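PDB 1QE0: histidine--tRNA ligase from Staphylococcus aureus, which catalyses the ATP-dependent attachment of L-histidine to tRNA(His), yielding L-histidyl-tRNA(His), AMP and diphosphate, and works as a homodimer. Local coordinates for residues N125-A131 and I304-I310; T46-A50 and R78-A84; Y33-I38 and K103-N107. All blocks are in the same frame, centred on the assembly; numbering follows the deposited sequence.

Contact 1: residues N125-A131 and I304-I310; sequences NQFGVEA and IGFALSI
The ring of F306 reaches V129 because its first torsion (chi1 62°) sets CG between the backbone N and carbonyl carbon, inclining the phenyl toward the partner strand. There it crosses the valine at a slant and meets both methyls: F306 CE2 is 3.5 Å from V129 CG2, and F306 CZ 3.6 Å from V129 CG1. On the same face F127 and L308 run side by side, with F127 CB 3.6 Å from L308 CD2. Further along, A131 CB touches I304 CG2 at 3.9 Å.

Beneath this apolar layer the backbones pair antiparallel (segment axes 157° apart). Seven N-H...O bonds join them, the last from I310 N to N125 O (3.1 Å), where strand 302-309 gives way to helix 310-319. The other face carries Q126, G128, E130, G305 and A307. Its polar ends are held from outside: Q126 OE1 by G81 N, E130 OE2 by Y289 OH.

The pairing is consistent with the class II core, in which the second strand of motif 2 (123-132) lies beside the motif 3 strand (302-309). Strands 102-111 and 280-290 flank it in the sheet; helix 137-153 packs on I304, F306 and L308, and helix 13-33 on F127 and I310.

Contact 2: residues T46-A50 and R78-A84; sequences TDLFA and RPEGTAA
R78 meets F49 through the base of its side chain: R78 CB lies 3.5 Å from F49 CZ, at the far end of the phenyl ring. The rest of the arginine is extended and leads off to other partners, its NH2 bonding to P109 O, so the guanidinium takes no part in the contact with 46-50. P79 follows with a contact over the ring face. Its CD stands 3.6 Å from the centroid of the F49 ring and only 14° off the ring normal, a CH-pi contact near the middle. The opposite face is backed from within its own segment by L48 CD2, placed toward the rim, so the ring is held between a proline and a leucine.

The contact packs together the segments that leave strands 43-45 and 75-77, neighbours in a small antiparallel sheet. At E80 the approach changes from face to edge, with OE2 near the ring plane, 3.9 Å from F49 CE1. The glutamate folds back at its second torsion (chi2 85°), which brings the carboxylate over the start of helix 82-91. This is helix N-terminal capping by a side chain that precedes the turn: A83 N donates to the syn lone pair of E80 OE2 at 3.1 Å and 163°, and T82 N makes a weak bond to E80 OE1. E80 OE2 thus both caps the helix and borders the phenylalanine.

Beyond the cap, the first helical turn presents A83. Its methyl touches two neighbouring side chains, A83 CB lying 3.8 Å from L48 CG and 4.0 Å from F49 CE1. L48 CD1 also lies 3.6 Å from A83 O, while I2 of the second subunit packs on the same leucine. At A84 the contact thins to L48 CD2 against the backbone N, and the alanine methyl turns to T40 and E44.

Contact 3: residues Y33-I38 and K103-N107; sequences YNYKEI and KLYYN
The K103 chain runs roughly perpendicular to the Y35 side chain, passing over one face of the tyrosine ring. K103 CB stands 3.7 Å from the ring centroid, 11° off the normal, which identifies a CH-pi contact near the middle of the face. A bend at the third torsion (chi3 89°) then carries K103 CE past the Y35 CE2 side of the ring and sets NZ near Y33 O, to which it makes a weak 3.3 Å bond. The stronger partners of NZ are carboxylates, E142 and D360 of the second subunit; since Y35 OH bonds to E142 as well, that glutamate ties the polar ends of the crossed pair together.

The second ring contact comes from E37. Its CB lies 3.9 Å from the centroid of the Y105 ring, over the face but displaced toward the rim. The carboxylate plane, 9° from that of the ring, is almost parallel to it, yet the aliphatic CB and CG do the touching. The acid end is engaged by R39 and by R20 of the second subunit. Y105 OH bonds to D27, while the ring edge meets Y35 O.

Three backbone bonds fix the register as parallel: K36 N to K103 O (2.9 Å), Y105 N to K36 O (2.9 Å) and I38 N to Y105 O (3.0 Å). Just before them, N34 has positive phi and closes helix 13-33 with a Schellman motif; its OD1 accepts from K36 NZ at 2.7 Å. Helix, turn and short strand match class II motif 1, an element of the dimer interface.

Strand 36-37 borders strand 102-111, whose other neighbour is 123-132. Helix 137-153 packs on Y33 and Y35, helix 13-33 on Y105, and helix 82-91 on I38 and L104.

How the contacts relate
Contacts 1 and 3, with centres about 10 Å apart, belong to one sheet: E130 N lies 2.8 Å from L104 O and G128 O 2.9 Å from Y106 N, probable hydrogen bonds, so that 36-37, 102-111, 123-132 and 302-309 follow in order. Contact 2 lies about 14 Å from contact 1, centre to centre, and adjoins it where Q126 OE1 approaches G81 N at 3.0 Å. It is nested within the chain loop closed by contact 3, about 18 Å away between centres, and both touch the second subunit. By class II motifs, contact 1 probably lies in the active-site sheet and contact 3 joins it to the subunit boundary, though this apo enzyme holds no ligand.

Contact 1: residues N125-A131 and I304-I310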
ATOM      1  N   ASN A 125      -1.121   3.735  10.541  1.00 15.10           N
ATOM      2  CA  ASN A 125      -0.736   3.788   9.143  1.00 18.98           C
ATOM      3  C   ASN A 125      -0.927   5.127   8.475  1.00 16.56           C
ATOM      4  O   ASN A 125      -2.033   5.424   8.021  1.00 20.10           O
ATOM      5  CB  ASN A 125      -1.528   2.748   8.347  1.00 27.09           C
ATOM      6  CG  ASN A 125      -0.788   1.432   8.172  1.00 29.32           C
ATOM      7  OD1 ASN A 125      -0.172   0.895   9.097  1.00 27.75           O
ATOM      8  ND2 ASN A 125      -0.871   0.893   6.977  1.00 16.25           N
ATOM      9  N   GLN A 126       0.149   5.893   8.326  1.00 14.84           N
ATOM     10  CA  GLN A 126       0.043   7.189   7.665  1.00 15.58           C
ATOM     11  C   GLN A 126       0.482   7.160   6.199  1.00 14.43           C
ATOM     12  O   GLN A 126       1.358   6.377   5.790  1.00 13.68           O
ATOM     13  CB  GLN A 126       0.768   8.308   8.450  1.00 20.51           C
ATOM     14  CG  GLN A 126       2.266   8.474   8.187  1.00 28.46           C
ATOM     15  CD  GLN A 126       2.873   9.749   8.818  1.00 33.05           C
ATOM     16  OE1 GLN A 126       4.002  10.149   8.476  1.00 31.87           O
ATOM     17  NE2 GLN A 126       2.128  10.388   9.732  1.00 31.96           N
ATOM     18  N   PHE A 127      -0.203   7.973   5.408  1.00 10.43           N
ATOM     19  CA  PHE A 127       0.041   8.126   3.976  1.00  9.17           C
ATOM     20  C   PHE A 127       0.484   9.576   3.828  1.00  7.57           C
ATOM     21  O   PHE A 127       0.038  10.415   4.597  1.00 11.33           O
ATOM     22  CB  PHE A 127      -1.279   7.899   3.218  1.00  5.69           C
ATOM     23  CG  PHE A 127      -1.211   8.223   1.744  1.00  7.29           C
ATOM     24  CD1 PHE A 127      -0.994   7.214   0.797  1.00  8.03           C
ATOM     25  CD2 PHE A 127      -1.372   9.534   1.297  1.00  4.82           C
ATOM     26  CE1 PHE A 127      -0.933   7.517  -0.566  1.00  2.00           C
ATOM     27  CE2 PHE A 127      -1.317   9.846  -0.065  1.00  2.00           C
ATOM     28  CZ  PHE A 127      -1.098   8.836  -0.989  1.00  4.94           C
ATOM     29  N   GLY A 128       1.366   9.877   2.883  1.00  5.91           N
ATOM     30  CA  GLY A 128       1.810  11.255   2.693  1.00  4.00           C
ATOM     31  C   GLY A 128       2.515  11.543   1.363  1.00  5.89           C
ATOM     32  O   GLY A 128       2.900  10.603   0.639  1.00  7.36           O
ATOM     33  N   VAL A 129       2.607  12.817   0.984  1.00  2.00           N
ATOM     34  CA  VAL A 129       3.319  13.201  -0.232  1.00  2.72           C
ATOM     35  C   VAL A 129       4.315  14.286   0.108  1.00  2.64           C
ATOM     36  O   VAL A 129       4.151  14.994   1.088  1.00  3.51           O
ATOM     37  CB  VAL A 129       2.427  13.733  -1.358  1.00  2.07           C
ATOM     38  CG1 VAL A 129       1.161  12.982  -1.395  1.00  2.00           C
ATOM     39  CG2 VAL A 129       2.247  15.255  -1.268  1.00  2.00           C
ATOM     40  N   GLU A 130       5.344  14.412  -0.715  1.00  7.62           N
ATOM     41  CA  GLU A 130       6.387  15.416  -0.535  1.00  6.51           C
ATOM     42  C   GLU A 130       6.813  15.857  -1.909  1.00  5.88           C
ATOM     43  O   GLU A 130       7.138  15.022  -2.746  1.00  8.04           O
ATOM     44  CB  GLU A 130       7.637  14.822   0.101  1.00  9.15           C
ATOM     45  CG  GLU A 130       7.492  14.298   1.485  1.00 19.59           C
ATOM     46  CD  GLU A 130       7.315  15.396   2.472  1.00 25.21           C
ATOM     47  OE1 GLU A 130       6.687  15.138   3.528  1.00 25.56           O
ATOM     48  OE2 GLU A 130       7.803  16.514   2.185  1.00 24.93           O
ATOM     49  N   ALA A 131       6.743  17.151  -2.171  1.00  5.39           N
ATOM     50  CA  ALA A 131       7.202  17.685  -3.430  1.00  4.94           C
ATOM     51  C   ALA A 131       8.420  18.518  -2.992  1.00  6.53           C
ATOM     52  O   ALA A 131       8.278  19.438  -2.191  1.00 10.82           O
ATOM     53  CB  ALA A 131       6.127  18.553  -4.040  1.00  2.12           C
ATOM     54  N   ILE A 304       7.144  20.995   0.049  1.00 13.88           N
ATOM     55  CA  ILE A 304       5.818  21.011   0.645  1.00  6.89           C
ATOM     56  C   ILE A 304       5.346  19.578   0.681  1.00  5.49           C
ATOM     57  O   ILE A 304       5.668  18.778  -0.203  1.00  3.41           O
ATOM     58  CB  ILE A 304       4.800  21.848  -0.222  1.00  6.66           C
ATOM     59  CG1 ILE A 304       3.419  21.927   0.444  1.00  2.51           C
ATOM     60  CG2 ILE A 304       4.684  21.273  -1.612  1.00  2.00           C
ATOM     61  CD1 ILE A 304       2.415  22.665  -0.357  1.00  2.00           C
ATOM     62  N   GLY A 305       4.557  19.264   1.692  1.00  4.03           N
ATOM     63  CA  GLY A 305       4.011  17.930   1.800  1.00  5.22           C
ATOM     64  C   GLY A 305       2.895  17.931   2.810  1.00  4.11           C
ATOM     65  O   GLY A 305       2.584  18.981   3.386  1.00  4.98           O
ATOM     66  N   PHE A 306       2.311  16.768   3.023  1.00  2.00           N
ATOM     67  CA  PHE A 306       1.249  16.611   3.978  1.00  3.75           C
ATOM     68  C   PHE A 306       1.272  15.151   4.367  1.00 11.45           C
ATOM     69  O   PHE A 306       2.054  14.386   3.791  1.00 16.56           O
ATOM     70  CB  PHE A 306      -0.111  17.012   3.386  1.00  2.89           C
ATOM     71  CG  PHE A 306      -0.573  16.186   2.197  1.00  2.00           C
ATOM     72  CD1 PHE A 306      -1.214  14.982   2.376  1.00  6.09           C
ATOM     73  CD2 PHE A 306      -0.475  16.674   0.922  1.00  2.39           C
ATOM     74  CE1 PHE A 306      -1.750  14.291   1.306  1.00  9.25           C
ATOM     75  CE2 PHE A 306      -1.009  15.992  -0.156  1.00  2.79           C
ATOM     76  CZ  PHE A 306      -1.641  14.815   0.031  1.00 10.14           C
ATOM     77  N   ALA A 307       0.483  14.778   5.375  1.00 12.40           N
ATOM     78  CA  ALA A 307       0.385  13.395   5.843  1.00  8.55           C
ATOM     79  C   ALA A 307      -1.052  13.223   6.196  1.00  7.89           C
ATOM     80  O   ALA A 307      -1.688  14.160   6.623  1.00  8.92           O
ATOM     81  CB  ALA A 307       1.230  13.160   7.037  1.00  8.37           C
ATOM     82  N   LEU A 308      -1.492  11.986   6.218  1.00  7.28           N
ATOM     83  CA  LEU A 308      -2.880  11.687   6.417  1.00  3.39           C
ATOM     84  C   LEU A 308      -2.911  10.288   6.976  1.00  8.85           C
ATOM     85  O   LEU A 308      -2.008   9.496   6.703  1.00 15.13           O
ATOM     86  CB  LEU A 308      -3.490  11.774   5.021  1.00  2.76           C
ATOM     87  CG  LEU A 308      -4.605  11.019   4.308  1.00  6.06           C
ATOM     88  CD1 LEU A 308      -4.630  11.589   2.927  1.00  6.66           C
ATOM     89  CD2 LEU A 308      -4.394   9.524   4.206  1.00  4.59           C
ATOM     90  N   SER A 309      -3.900   9.998   7.813  1.00 12.48           N
ATOM     91  CA  SER A 309      -4.043   8.679   8.435  1.00 10.25           C
ATOM     92  C   SER A 309      -5.126   7.903   7.749  1.00  7.77           C
ATOM     93  O   SER A 309      -6.242   8.417   7.606  1.00  9.16           O
ATOM     94  CB  SER A 309      -4.420   8.836   9.907  1.00 13.87           C
ATOM     95  OG  SER A 309      -4.918   7.630  10.454  1.00 18.96           O
ATOM     96  N   ILE A 310      -4.825   6.662   7.375  1.00  7.91           N
ATOM     97  CA  ILE A 310      -5.826   5.824   6.715  1.00 13.09           C
ATOM     98  C   ILE A 310      -6.901   5.425   7.729  1.00 10.64           C
ATOM     99  O   ILE A 310      -8.109   5.364   7.423  1.00  4.98           O
ATOM    100  CB  ILE A 310      -5.211   4.574   6.081  1.00 19.04           C
ATOM    101  CG1 ILE A 310      -4.211   4.976   4.983  1.00 18.00           C
ATOM    102  CG2 ILE A 310      -6.323   3.697   5.478  1.00 17.10           C
ATOM    103  CD1 ILE A 310      -4.867   5.592   3.791  1.00 13.41           C
TER

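Contact 2: residues T46-A50 and R78-A84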
ATOM      1  N   THR A  46      18.513   6.066  14.815  1.00 22.91           N
ATOM      2  CA  THR A  46      17.900   6.916  15.804  1.00 25.59           C
ATOM      3  C   THR A  46      18.281   8.355  15.525  1.00 27.37           C
ATOM      4  O   THR A  46      17.459   9.256  15.633  1.00 31.74           O
ATOM      5  CB  THR A  46      18.374   6.543  17.211  1.00 28.06           C
ATOM      6  OG1 THR A  46      18.026   5.175  17.478  1.00 33.91           O
ATOM      7  CG2 THR A  46      17.720   7.442  18.248  1.00 31.35           C
ATOM      8  N   ASP A  47      19.511   8.551  15.080  1.00 27.51           N
ATOM      9  CA  ASP A  47      20.023   9.878  14.785  1.00 29.24           C
ATOM     10  C   ASP A  47      19.276  10.684  13.717  1.00 25.12           C
ATOM     11  O   ASP A  47      19.560  11.861  13.541  1.00 24.89           O
ATOM     12  CB  ASP A  47      21.527   9.791  14.480  1.00 39.96           C
ATOM     13  CG  ASP A  47      22.362   9.418  15.717  1.00 47.70           C
ATOM     14  OD1 ASP A  47      23.348  10.133  15.992  1.00 53.14           O
ATOM     15  OD2 ASP A  47      22.046   8.421  16.417  1.00 52.25           O
ATOM     16  N   LEU A  48      18.324  10.075  13.017  1.00 20.77           N
ATOM     17  CA  LEU A  48      17.566  10.805  12.004  1.00 21.76           C
ATOM     18  C   LEU A  48      16.415  11.506  12.700  1.00 26.26           C
ATOM     19  O   LEU A  48      16.103  12.674  12.443  1.00 27.24           O
ATOM     20  CB  LEU A  48      17.013   9.850  10.947  1.00 15.77           C
ATOM     21  CG  LEU A  48      16.133  10.397   9.826  1.00  2.41           C
ATOM     22  CD1 LEU A  48      16.892  11.303   8.922  1.00  2.00           C
ATOM     23  CD2 LEU A  48      15.638   9.249   9.050  1.00  4.76           C
ATOM     24  N   PHE A  49      15.793  10.770  13.606  1.00 30.00           N
ATOM     25  CA  PHE A  49      14.661  11.272  14.365  1.00 34.45           C
ATOM     26  C   PHE A  49      15.116  12.058  15.593  1.00 41.32           C
ATOM     27  O   PHE A  49      14.311  12.687  16.289  1.00 43.77           O
ATOM     28  CB  PHE A  49      13.771  10.096  14.750  1.00 29.41           C
ATOM     29  CG  PHE A  49      13.355   9.270  13.576  1.00 26.61           C
ATOM     30  CD1 PHE A  49      12.498   9.799  12.607  1.00 25.53           C
ATOM     31  CD2 PHE A  49      13.855   7.989  13.402  1.00 26.85           C
ATOM     32  CE1 PHE A  49      12.147   9.060  11.480  1.00 25.19           C
ATOM     33  CE2 PHE A  49      13.507   7.240  12.271  1.00 31.85           C
ATOM     34  CZ  PHE A  49      12.652   7.778  11.307  1.00 25.44           C
ATOM     35  N   ALA A  50      16.416  12.007  15.863  1.00 45.01           N
ATOM     36  CA  ALA A  50      17.016  12.723  16.983  1.00 47.50           C
ATOM     37  C   ALA A  50      16.930  14.241  16.700  1.00 48.01           C
ATOM     38  O   ALA A  50      16.665  15.036  17.605  1.00 48.83           O
ATOM     39  CB  ALA A  50      18.507  12.276  17.146  1.00 47.11           C
ATOM     40  N   ARG A  78      10.472   4.247  12.915  1.00 11.13           N
ATOM     41  CA  ARG A  78      10.053   5.551  12.428  1.00  6.84           C
ATOM     42  C   ARG A  78       8.690   5.998  12.978  1.00  6.26           C
ATOM     43  O   ARG A  78       7.769   5.197  13.108  1.00  2.00           O
ATOM     44  CB  ARG A  78       9.988   5.538  10.912  1.00  2.00           C
ATOM     45  CG  ARG A  78       8.934   4.655  10.436  1.00  2.00           C
ATOM     46  CD  ARG A  78       8.912   4.607   8.958  1.00  2.00           C
ATOM     47  NE  ARG A  78       7.723   3.921   8.488  1.00  4.09           N
ATOM     48  CZ  ARG A  78       7.705   3.049   7.483  1.00  9.49           C
ATOM     49  NH1 ARG A  78       8.818   2.754   6.844  1.00 15.60           N
ATOM     50  NH2 ARG A  78       6.573   2.484   7.089  1.00 11.18           N
ATOM     51  N   PRO A  79       8.623   7.238  13.477  1.00  4.55           N
ATOM     52  CA  PRO A  79       7.379   7.764  14.005  1.00  4.02           C
ATOM     53  C   PRO A  79       6.590   8.482  12.908  1.00  8.31           C
ATOM     54  O   PRO A  79       5.398   8.725  13.065  1.00 12.75           O
ATOM     55  CB  PRO A  79       7.874   8.720  15.095  1.00 10.37           C
ATOM     56  CG  PRO A  79       9.201   9.236  14.558  1.00  7.01           C
ATOM     57  CD  PRO A  79       9.791   7.958  14.038  1.00  4.04           C
ATOM     58  N   GLU A  80       7.259   8.825  11.803  1.00 11.11           N
ATOM     59  CA  GLU A  80       6.641   9.525  10.666  1.00 10.60           C
ATOM     60  C   GLU A  80       7.508   9.387   9.421  1.00 10.88           C
ATOM     61  O   GLU A  80       8.724   9.240   9.541  1.00 14.32           O
ATOM     62  CB  GLU A  80       6.442  10.998  10.997  1.00 11.09           C
ATOM     63  CG  GLU A  80       7.674  11.713  11.426  1.00  9.37           C
ATOM     64  CD  GLU A  80       8.501  12.229  10.286  1.00 13.53           C
ATOM     65  OE1 GLU A  80       8.131  13.242   9.662  1.00 18.00           O
ATOM     66  OE2 GLU A  80       9.563  11.641  10.042  1.00 20.77           O
ATOM     67  N   GLY A  81       6.921   9.542   8.237  1.00  9.09           N
ATOM     68  CA  GLY A  81       7.690   9.360   7.021  1.00  7.71           C
ATOM     69  C   GLY A  81       8.432  10.508   6.353  1.00 13.31           C
ATOM     70  O   GLY A  81       9.074  10.295   5.320  1.00 20.32           O
ATOM     71  N   THR A  82       8.409  11.715   6.897  1.00 10.30           N
ATOM     72  CA  THR A  82       9.094  12.804   6.221  1.00  9.42           C
ATOM     73  C   THR A  82      10.618  12.768   6.305  1.00 10.89           C
ATOM     74  O   THR A  82      11.305  12.915   5.301  1.00 16.13           O
ATOM     75  CB  THR A  82       8.600  14.115   6.725  1.00 10.71           C
ATOM     76  OG1 THR A  82       7.181  14.039   6.863  1.00  9.82           O
ATOM     77  CG2 THR A  82       8.966  15.210   5.748  1.00 15.78           C
ATOM     78  N   ALA A  83      11.142  12.556   7.501  1.00  6.95           N
ATOM     79  CA  ALA A  83      12.570  12.502   7.714  1.00  4.59           C
ATOM     80  C   ALA A  83      13.197  11.405   6.899  1.00 11.20           C
ATOM     81  O   ALA A  83      14.314  11.555   6.423  1.00 13.88           O
ATOM     82  CB  ALA A  83      12.855  12.284   9.147  1.00  3.40           C
ATOM     83  N   ALA A  84      12.501  10.275   6.781  1.00 14.60           N
ATOM     84  CA  ALA A  84      13.009   9.149   5.988  1.00 12.34           C
ATOM     85  C   ALA A  84      12.925   9.461   4.497  1.00 10.97           C
ATOM     86  O   ALA A  84      13.817   9.097   3.745  1.00 10.51           O
ATOM     87  CB  ALA A  84      12.280   7.908   6.302  1.00 15.83           C
TER

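Contact 3: residues Y33-I38 and K103-N107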
ATOM      1  N   TYR A  33      -1.476  12.766 -10.653  1.00  8.78           N
ATOM      2  CA  TYR A  33      -0.676  13.893 -10.181  1.00  8.22           C
ATOM      3  C   TYR A  33       0.782  13.684 -10.462  1.00  9.93           C
ATOM      4  O   TYR A  33       1.584  14.605 -10.296  1.00 11.54           O
ATOM      5  CB  TYR A  33      -0.870  14.090  -8.692  1.00  2.00           C
ATOM      6  CG  TYR A  33      -2.245  14.582  -8.363  1.00  8.56           C
ATOM      7  CD1 TYR A  33      -2.467  15.944  -8.162  1.00 10.51           C
ATOM      8  CD2 TYR A  33      -3.350  13.704  -8.326  1.00  4.33           C
ATOM      9  CE1 TYR A  33      -3.749  16.440  -7.952  1.00 13.98           C
ATOM     10  CE2 TYR A  33      -4.647  14.185  -8.115  1.00  8.71           C
ATOM     11  CZ  TYR A  33      -4.834  15.561  -7.944  1.00 14.85           C
ATOM     12  OH  TYR A  33      -6.087  16.099  -7.892  1.00 12.85           O
ATOM     13  N   ASN A  34       1.137  12.441 -10.771  1.00  7.82           N
ATOM     14  CA  ASN A  34       2.502  12.100 -11.103  1.00  5.93           C
ATOM     15  C   ASN A  34       3.482  12.019  -9.924  1.00  9.80           C
ATOM     16  O   ASN A  34       4.673  12.382 -10.066  1.00 11.67           O
ATOM     17  CB  ASN A  34       3.010  13.052 -12.179  1.00  5.42           C
ATOM     18  CG  ASN A  34       4.316  12.617 -12.764  1.00 15.74           C
ATOM     19  OD1 ASN A  34       4.541  11.431 -12.978  1.00 22.55           O
ATOM     20  ND2 ASN A  34       5.207  13.574 -13.017  1.00 13.97           N
ATOM     21  N   TYR A  35       2.986  11.580  -8.759  1.00  6.42           N
ATOM     22  CA  TYR A  35       3.843  11.394  -7.594  1.00  2.00           C
ATOM     23  C   TYR A  35       4.213   9.922  -7.614  1.00  6.60           C
ATOM     24  O   TYR A  35       3.373   9.078  -7.948  1.00  9.12           O
ATOM     25  CB  TYR A  35       3.109  11.712  -6.324  1.00  2.00           C
ATOM     26  CG  TYR A  35       3.031  13.174  -6.073  1.00  2.00           C
ATOM     27  CD1 TYR A  35       3.705  13.760  -5.009  1.00  4.98           C
ATOM     28  CD2 TYR A  35       2.312  13.986  -6.901  1.00  2.47           C
ATOM     29  CE1 TYR A  35       3.650  15.142  -4.784  1.00  2.70           C
ATOM     30  CE2 TYR A  35       2.260  15.375  -6.690  1.00  7.37           C
ATOM     31  CZ  TYR A  35       2.933  15.941  -5.630  1.00  2.00           C
ATOM     32  OH  TYR A  35       2.901  17.310  -5.452  1.00  7.93           O
ATOM     33  N   LYS A  36       5.472   9.616  -7.298  1.00  7.35           N
ATOM     34  CA  LYS A  36       5.977   8.248  -7.307  1.00  5.31           C
ATOM     35  C   LYS A  36       6.164   7.677  -5.894  1.00  3.98           C
ATOM     36  O   LYS A  36       6.586   8.392  -4.994  1.00  2.82           O
ATOM     37  CB  LYS A  36       7.287   8.229  -8.066  1.00  8.13           C
ATOM     38  CG  LYS A  36       7.297   9.085  -9.331  1.00 13.62           C
ATOM     39  CD  LYS A  36       6.377   8.584 -10.446  1.00 16.58           C
ATOM     40  CE  LYS A  36       6.601   9.377 -11.734  1.00 22.19           C
ATOM     41  NZ  LYS A  36       5.640   9.009 -12.823  1.00 26.86           N
ATOM     42  N   GLU A  37       5.891   6.383  -5.721  1.00  3.03           N
ATOM     43  CA  GLU A  37       5.975   5.749  -4.408  1.00  4.23           C
ATOM     44  C   GLU A  37       7.354   5.350  -3.955  1.00  6.70           C
ATOM     45  O   GLU A  37       8.112   4.786  -4.715  1.00 11.68           O
ATOM     46  CB  GLU A  37       5.099   4.509  -4.330  1.00  2.00           C
ATOM     47  CG  GLU A  37       4.993   4.005  -2.896  1.00  2.00           C
ATOM     48  CD  GLU A  37       4.298   2.667  -2.754  1.00  2.50           C
ATOM     49  OE1 GLU A  37       4.275   1.865  -3.705  1.00  2.00           O
ATOM     50  OE2 GLU A  37       3.800   2.395  -1.655  1.00  5.55           O
ATOM     51  N   ILE A  38       7.665   5.616  -2.697  1.00  3.42           N
ATOM     52  CA  ILE A  38       8.956   5.251  -2.156  1.00  2.48           C
ATOM     53  C   ILE A  38       8.609   4.499  -0.871  1.00  3.09           C
ATOM     54  O   ILE A  38       7.598   4.788  -0.238  1.00  3.22           O
ATOM     55  CB  ILE A  38       9.814   6.513  -1.869  1.00  8.69           C
ATOM     56  CG1 ILE A  38      11.215   6.146  -1.366  1.00  3.28           C
ATOM     57  CG2 ILE A  38       9.123   7.415  -0.847  1.00  8.01           C
ATOM     58  CD1 ILE A  38      12.032   7.372  -1.011  1.00  2.00           C
ATOM     59  N   LYS A 103       8.584  14.634  -6.773  1.00  7.11           N
ATOM     60  CA  LYS A 103       7.232  14.435  -6.292  1.00  3.78           C
ATOM     61  C   LYS A 103       7.093  12.991  -5.840  1.00  9.93           C
ATOM     62  O   LYS A 103       6.880  12.115  -6.680  1.00 17.55           O
ATOM     63  CB  LYS A 103       6.297  14.716  -7.446  1.00  2.00           C
ATOM     64  CG  LYS A 103       6.308  16.182  -7.854  1.00  4.98           C
ATOM     65  CD  LYS A 103       5.593  16.427  -9.164  1.00  4.64           C
ATOM     66  CE  LYS A 103       4.135  16.687  -8.992  1.00  3.05           C
ATOM     67  NZ  LYS A 103       3.618  17.198 -10.290  1.00  9.36           N
ATOM     68  N   LEU A 104       7.189  12.743  -4.532  1.00 10.14           N
ATOM     69  CA  LEU A 104       7.134  11.391  -3.959  1.00  9.18           C
ATOM     70  C   LEU A 104       6.000  11.180  -2.940  1.00 11.29           C
ATOM     71  O   LEU A 104       5.617  12.121  -2.235  1.00 14.65           O
ATOM     72  CB  LEU A 104       8.433  11.137  -3.198  1.00  9.35           C
ATOM     73  CG  LEU A 104       9.835  11.087  -3.806  1.00  8.12           C
ATOM     74  CD1 LEU A 104      10.864  11.151  -2.667  1.00  2.00           C
ATOM     75  CD2 LEU A 104      10.032   9.851  -4.629  1.00  2.00           C
ATOM     76  N   TYR A 105       5.518   9.946  -2.812  1.00  4.10           N
ATOM     77  CA  TYR A 105       4.482   9.631  -1.836  1.00  2.00           C
ATOM     78  C   TYR A 105       4.780   8.321  -1.146  1.00  7.44           C
ATOM     79  O   TYR A 105       5.578   7.511  -1.639  1.00  9.42           O
ATOM     80  CB  TYR A 105       3.085   9.581  -2.462  1.00  6.07           C
ATOM     81  CG  TYR A 105       2.661   8.289  -3.133  1.00  3.42           C
ATOM     82  CD1 TYR A 105       2.051   7.262  -2.426  1.00  2.78           C
ATOM     83  CD2 TYR A 105       2.809   8.133  -4.492  1.00  9.01           C
ATOM     84  CE1 TYR A 105       1.600   6.128  -3.068  1.00  3.98           C
ATOM     85  CE2 TYR A 105       2.371   7.000  -5.145  1.00  2.74           C
ATOM     86  CZ  TYR A 105       1.770   6.010  -4.444  1.00  8.48           C
ATOM     87  OH  TYR A 105       1.339   4.914  -5.160  1.00 12.73           O
ATOM     88  N   TYR A 106       4.179   8.127   0.023  1.00 10.40           N
ATOM     89  CA  TYR A 106       4.398   6.902   0.778  1.00  9.57           C
ATOM     90  C   TYR A 106       3.123   6.498   1.454  1.00  6.92           C
ATOM     91  O   TYR A 106       2.148   7.233   1.418  1.00  9.71           O
ATOM     92  CB  TYR A 106       5.517   7.085   1.789  1.00  6.19           C
ATOM     93  CG  TYR A 106       5.278   8.159   2.787  1.00  7.96           C
ATOM     94  CD1 TYR A 106       5.930   9.385   2.683  1.00 10.48           C
ATOM     95  CD2 TYR A 106       4.381   7.971   3.829  1.00 10.47           C
ATOM     96  CE1 TYR A 106       5.684  10.402   3.594  1.00 15.78           C
ATOM     97  CE2 TYR A 106       4.123   8.982   4.750  1.00 16.43           C
ATOM     98  CZ  TYR A 106       4.769  10.192   4.627  1.00 17.37           C
ATOM     99  OH  TYR A 106       4.474  11.190   5.520  1.00 22.50           O
ATOM    100  N   ASN A 107       3.125   5.322   2.054  1.00  7.50           N
ATOM    101  CA  ASN A 107       1.950   4.800   2.750  1.00  8.81           C
ATOM    102  C   ASN A 107       2.401   3.555   3.531  1.00  8.79           C
ATOM    103  O   ASN A 107       2.777   2.557   2.921  1.00  9.95           O
ATOM    104  CB  ASN A 107       0.889   4.412   1.709  1.00  7.43           C
ATOM    105  CG  ASN A 107      -0.434   3.960   2.332  1.00  9.13           C
ATOM    106  OD1 ASN A 107      -0.520   3.601   3.500  1.00 13.55           O
ATOM    107  ND2 ASN A 107      -1.470   3.974   1.533  1.00  8.05           N
TER